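Paraflagellar rod component (Trypanosoma brucei, PDB 2Q0X) is of unknown function but has an alpha/beta-hydrolase fold and is probably a component of the paraflagellar rod. Local coordinates at residues A[44-57]-A[68-80]. Residues are numbered along the deposited sequence; the frame is centred on the assembly and turned at random.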
# COMPACT_ATOMS: atom_id res chain seq x y z
N VAL A 44 -6.95 0.79 -11.25
CA VAL A 44 -5.70 1.32 -10.73
C VAL A 44 -5.95 2.80 -10.41
O VAL A 44 -6.68 3.50 -11.09
CB VAL A 44 -4.49 1.07 -11.75
CG1 VAL A 44 -4.60 1.87 -12.98
CG2 VAL A 44 -3.17 1.31 -11.08
N GLY A 45 -5.34 3.27 -9.34
CA GLY A 45 -5.61 4.60 -8.84
C GLY A 45 -4.38 5.43 -8.63
O GLY A 45 -3.27 5.10 -9.11
N GLY A 46 -4.59 6.52 -7.90
CA GLY A 46 -3.53 7.37 -7.47
C GLY A 46 -2.63 6.69 -6.46
O GLY A 46 -2.95 5.63 -5.91
N GLN A 47 -1.50 7.33 -6.21
CA GLN A 47 -0.49 6.78 -5.32
C GLN A 47 -0.96 6.71 -3.86
O GLN A 47 -0.51 5.84 -3.13
CB GLN A 47 0.80 7.57 -5.43
CG GLN A 47 1.57 7.32 -6.70
CD GLN A 47 2.77 8.25 -6.86
OE1 GLN A 47 2.62 9.42 -7.21
NE2 GLN A 47 3.97 7.72 -6.63
N THR A 48 -1.87 7.61 -3.48
CA THR A 48 -2.43 7.64 -2.14
C THR A 48 -3.80 6.99 -2.06
O THR A 48 -4.48 7.11 -1.04
CB THR A 48 -2.56 9.10 -1.62
OG1 THR A 48 -3.49 9.83 -2.43
CG2 THR A 48 -1.20 9.80 -1.66
N GLU A 49 -4.21 6.31 -3.12
CA GLU A 49 -5.45 5.56 -3.12
C GLU A 49 -5.16 4.09 -2.78
O GLU A 49 -4.28 3.47 -3.38
CB GLU A 49 -6.18 5.68 -4.47
CG GLU A 49 -6.77 7.07 -4.68
CD GLU A 49 -7.58 7.20 -5.97
OE1 GLU A 49 -7.10 6.79 -7.05
OE2 GLU A 49 -8.71 7.74 -5.92
N SER A 50 -5.93 3.56 -1.83
CA SER A 50 -5.81 2.20 -1.35
C SER A 50 -6.77 1.28 -2.07
O SER A 50 -7.68 1.73 -2.76
CB SER A 50 -6.17 2.19 0.15
OG SER A 50 -7.59 2.41 0.38
N LEU A 51 -6.59 -0.02 -1.87
CA LEU A 51 -7.62 -0.98 -2.22
C LEU A 51 -8.93 -0.49 -1.62
O LEU A 51 -8.93 0.02 -0.50
CB LEU A 51 -7.30 -2.37 -1.65
CG LEU A 51 -6.14 -3.18 -2.22
CD1 LEU A 51 -6.04 -4.54 -1.50
CD2 LEU A 51 -6.22 -3.30 -3.77
N LEU A 52 -10.01 -0.65 -2.37
CA LEU A 52 -11.35 -0.15 -1.97
C LEU A 52 -11.34 1.34 -1.62
O LEU A 52 -12.01 1.77 -0.68
CB LEU A 52 -11.95 -0.99 -0.81
CG LEU A 52 -12.41 -2.42 -1.08
CD1 LEU A 52 -12.83 -3.08 0.27
CD2 LEU A 52 -13.54 -2.48 -2.10
N SER A 53 -10.60 2.12 -2.40
CA SER A 53 -10.48 3.57 -2.18
C SER A 53 -11.85 4.24 -2.13
O SER A 53 -12.07 5.18 -1.36
CB SER A 53 -9.67 4.22 -3.30
OG SER A 53 -9.35 5.57 -2.97
N PHE A 54 -12.75 3.78 -2.99
CA PHE A 54 -14.13 4.25 -3.00
C PHE A 54 -15.02 3.20 -2.39
O PHE A 54 -15.02 2.06 -2.83
CB PHE A 54 -14.58 4.58 -4.42
CG PHE A 54 -13.84 5.73 -5.00
CD1 PHE A 54 -14.38 7.01 -4.97
CD2 PHE A 54 -12.57 5.55 -5.53
CE1 PHE A 54 -13.68 8.08 -5.48
CE2 PHE A 54 -11.86 6.61 -6.05
CZ PHE A 54 -12.42 7.88 -6.03
N ASP A 55 -15.78 3.61 -1.38
CA ASP A 55 -16.75 2.75 -0.73
C ASP A 55 -17.69 2.16 -1.78
O ASP A 55 -17.98 0.96 -1.72
CB ASP A 55 -17.54 3.53 0.37
CG ASP A 55 -16.72 3.79 1.64
OD1 ASP A 55 -15.55 3.35 1.71
OD2 ASP A 55 -17.23 4.45 2.57
N TYR A 56 -18.11 2.95 -2.77
CA TYR A 56 -19.03 2.46 -3.80
C TYR A 56 -18.53 1.29 -4.66
O TYR A 56 -19.33 0.62 -5.28
CB TYR A 56 -19.59 3.59 -4.69
CG TYR A 56 -18.72 4.01 -5.85
CD1 TYR A 56 -18.65 3.23 -7.01
CD2 TYR A 56 -18.01 5.19 -5.81
CE1 TYR A 56 -17.88 3.60 -8.07
CE2 TYR A 56 -17.22 5.56 -6.87
CZ TYR A 56 -17.16 4.77 -8.00
OH TYR A 56 -16.38 5.14 -9.08
N PHE A 57 -17.22 1.05 -4.70
CA PHE A 57 -16.66 -0.15 -5.32
C PHE A 57 -17.29 -1.47 -4.86
O PHE A 57 -17.33 -2.44 -5.63
CB PHE A 57 -15.15 -0.23 -5.03
CG PHE A 57 -14.31 0.70 -5.84
CD1 PHE A 57 -14.86 1.66 -6.68
CD2 PHE A 57 -12.92 0.63 -5.73
CE1 PHE A 57 -14.03 2.51 -7.43
CE2 PHE A 57 -12.10 1.47 -6.46
CZ PHE A 57 -12.66 2.40 -7.31
N TRP A 68 -19.23 -8.87 -15.10
CA TRP A 68 -17.81 -8.55 -15.00
C TRP A 68 -17.27 -8.85 -13.59
O TRP A 68 -17.92 -8.53 -12.59
CB TRP A 68 -17.55 -7.07 -15.32
CG TRP A 68 -17.84 -6.62 -16.75
CD1 TRP A 68 -19.05 -6.27 -17.26
CD2 TRP A 68 -16.89 -6.42 -17.80
NE1 TRP A 68 -18.92 -5.89 -18.57
CE2 TRP A 68 -17.60 -5.96 -18.93
CE3 TRP A 68 -15.51 -6.58 -17.90
CZ2 TRP A 68 -16.97 -5.66 -20.14
CZ3 TRP A 68 -14.89 -6.30 -19.12
CH2 TRP A 68 -15.63 -5.84 -20.22
N ALA A 69 -16.08 -9.43 -13.52
CA ALA A 69 -15.34 -9.48 -12.27
C ALA A 69 -14.84 -8.06 -11.98
O ALA A 69 -14.85 -7.22 -12.86
CB ALA A 69 -14.19 -10.47 -12.35
N PHE A 70 -14.45 -7.81 -10.73
CA PHE A 70 -13.90 -6.53 -10.31
C PHE A 70 -12.55 -6.81 -9.65
O PHE A 70 -12.48 -7.55 -8.67
CB PHE A 70 -14.85 -5.79 -9.35
CG PHE A 70 -14.47 -4.33 -9.14
CD1 PHE A 70 -13.98 -3.90 -7.90
CD2 PHE A 70 -14.56 -3.42 -10.17
CE1 PHE A 70 -13.62 -2.58 -7.70
CE2 PHE A 70 -14.18 -2.10 -9.97
CZ PHE A 70 -13.70 -1.68 -8.72
N VAL A 71 -11.48 -6.28 -10.25
CA VAL A 71 -10.13 -6.51 -9.78
C VAL A 71 -9.48 -5.17 -9.45
O VAL A 71 -9.65 -4.21 -10.20
CB VAL A 71 -9.26 -7.22 -10.84
CG1 VAL A 71 -7.82 -7.42 -10.32
CG2 VAL A 71 -9.89 -8.57 -11.26
N GLN A 72 -8.73 -5.15 -8.34
CA GLN A 72 -8.05 -3.97 -7.81
C GLN A 72 -6.60 -4.28 -7.53
O GLN A 72 -6.29 -5.31 -6.96
CB GLN A 72 -8.70 -3.56 -6.50
CG GLN A 72 -10.10 -3.09 -6.66
CD GLN A 72 -10.76 -2.83 -5.31
OE1 GLN A 72 -10.54 -1.79 -4.69
NE2 GLN A 72 -11.56 -3.79 -4.85
N VAL A 73 -5.72 -3.37 -7.94
CA VAL A 73 -4.29 -3.50 -7.70
C VAL A 73 -3.85 -2.19 -7.09
O VAL A 73 -4.36 -1.13 -7.46
CB VAL A 73 -3.48 -3.82 -9.01
CG1 VAL A 73 -3.58 -2.70 -10.04
CG2 VAL A 73 -1.99 -4.13 -8.73
N GLU A 74 -2.92 -2.25 -6.15
CA GLU A 74 -2.28 -1.03 -5.67
C GLU A 74 -1.06 -0.72 -6.50
O GLU A 74 -0.16 -1.54 -6.62
CB GLU A 74 -1.96 -1.13 -4.18
CG GLU A 74 -3.20 -0.94 -3.33
CD GLU A 74 -2.97 -1.23 -1.84
OE1 GLU A 74 -3.87 -0.82 -1.03
OE2 GLU A 74 -1.92 -1.87 -1.50
N VAL A 75 -1.04 0.48 -7.08
CA VAL A 75 0.11 1.01 -7.82
C VAL A 75 1.38 0.88 -6.97
O VAL A 75 1.42 1.41 -5.87
CB VAL A 75 -0.07 2.53 -8.15
CG1 VAL A 75 1.06 3.02 -9.03
CG2 VAL A 75 -1.32 2.76 -8.86
N PRO A 76 2.42 0.19 -7.49
CA PRO A 76 3.67 -0.03 -6.74
C PRO A 76 4.36 1.25 -6.25
O PRO A 76 4.96 1.26 -5.18
CB PRO A 76 4.57 -0.74 -7.76
CG PRO A 76 3.63 -1.34 -8.74
CD PRO A 76 2.45 -0.46 -8.81
N SER A 77 4.30 2.30 -7.07
CA SER A 77 4.86 3.60 -6.75
C SER A 77 4.09 4.32 -5.65
O SER A 77 4.53 5.36 -5.18
CB SER A 77 4.91 4.49 -8.00
OG SER A 77 3.59 4.75 -8.45
N GLY A 78 2.95 3.78 -5.24
CA GLY A 78 2.23 4.26 -4.07
C GLY A 78 2.93 3.87 -2.78
O GLY A 78 2.63 4.42 -1.73
N LYS A 79 3.88 2.94 -2.84
CA LYS A 79 4.58 2.46 -1.66
C LYS A 79 5.97 3.07 -1.52
O LYS A 79 6.66 3.36 -2.52
CB LYS A 79 4.66 0.93 -1.69
CG LYS A 79 3.30 0.25 -1.55
CD LYS A 79 3.32 -0.99 -0.65
CE LYS A 79 3.54 -0.64 0.82
NZ LYS A 79 3.50 -1.84 1.70
N ILE A 80 6.38 3.27 -0.27
CA ILE A 80 7.77 3.54 0.06
C ILE A 80 8.63 2.39 -0.49
O ILE A 80 8.17 1.24 -0.57
CB ILE A 80 7.97 3.74 1.61
CG1 ILE A 80 7.73 5.21 2.00
CG2 ILE A 80 9.39 3.34 2.08
CD1 ILE A 80 6.32 5.59 2.17
O HOH W 1 -3.92 1.40 -7.42
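In this alpha/beta-hydrolase fold, residues 44-57 form the loop after strand 40-44, the position that in active members usually helps form the oxyanion hole, though no such role is established here. Two of the hydrogen bonds holding it to the neighbouring parallel strand 69-73 and the loop that follows come from the side chains of Gln72 and Glu74, which reach its backbone N-H groups. Gln72 OE1 accepts from Leu52 N at 2.6 Å, the donor tilted 22° from the carbonyl plane, while Leu52 CD2 lies against the amide nitrogen. Glu74 is extended beyond CG, which brings OE1 to Leu51 N at 3.0 Å through its anti lone pair in a nearly straight bond (169°). Beside this bond, Leu51 CD2 rests on Gln72 CB. Nearer the start of the strand, Phe70, its CG anti to the backbone N (chi1 -167°), directs its ring edge at the face of Phe57 in a T-shaped stack, centroids 5.2 Å apart. Phe54 CB covers the opposite Phe57 face, and Gln72 OE1 sits at that ring's edge, 3.5 Å from CD2. At the other end Gln47 NE2 donates to Ser77 O at 2.8 Å from above the carbonyl plane and also meets Thr188 OG1; Ser77 OG bonds to Asp90. A water bridges Gly45 N, Val73 O and Val75 N. Buried side chains thus satisfy two consecutive loop amides, and the water links backbones lacking a direct hydrogen bond.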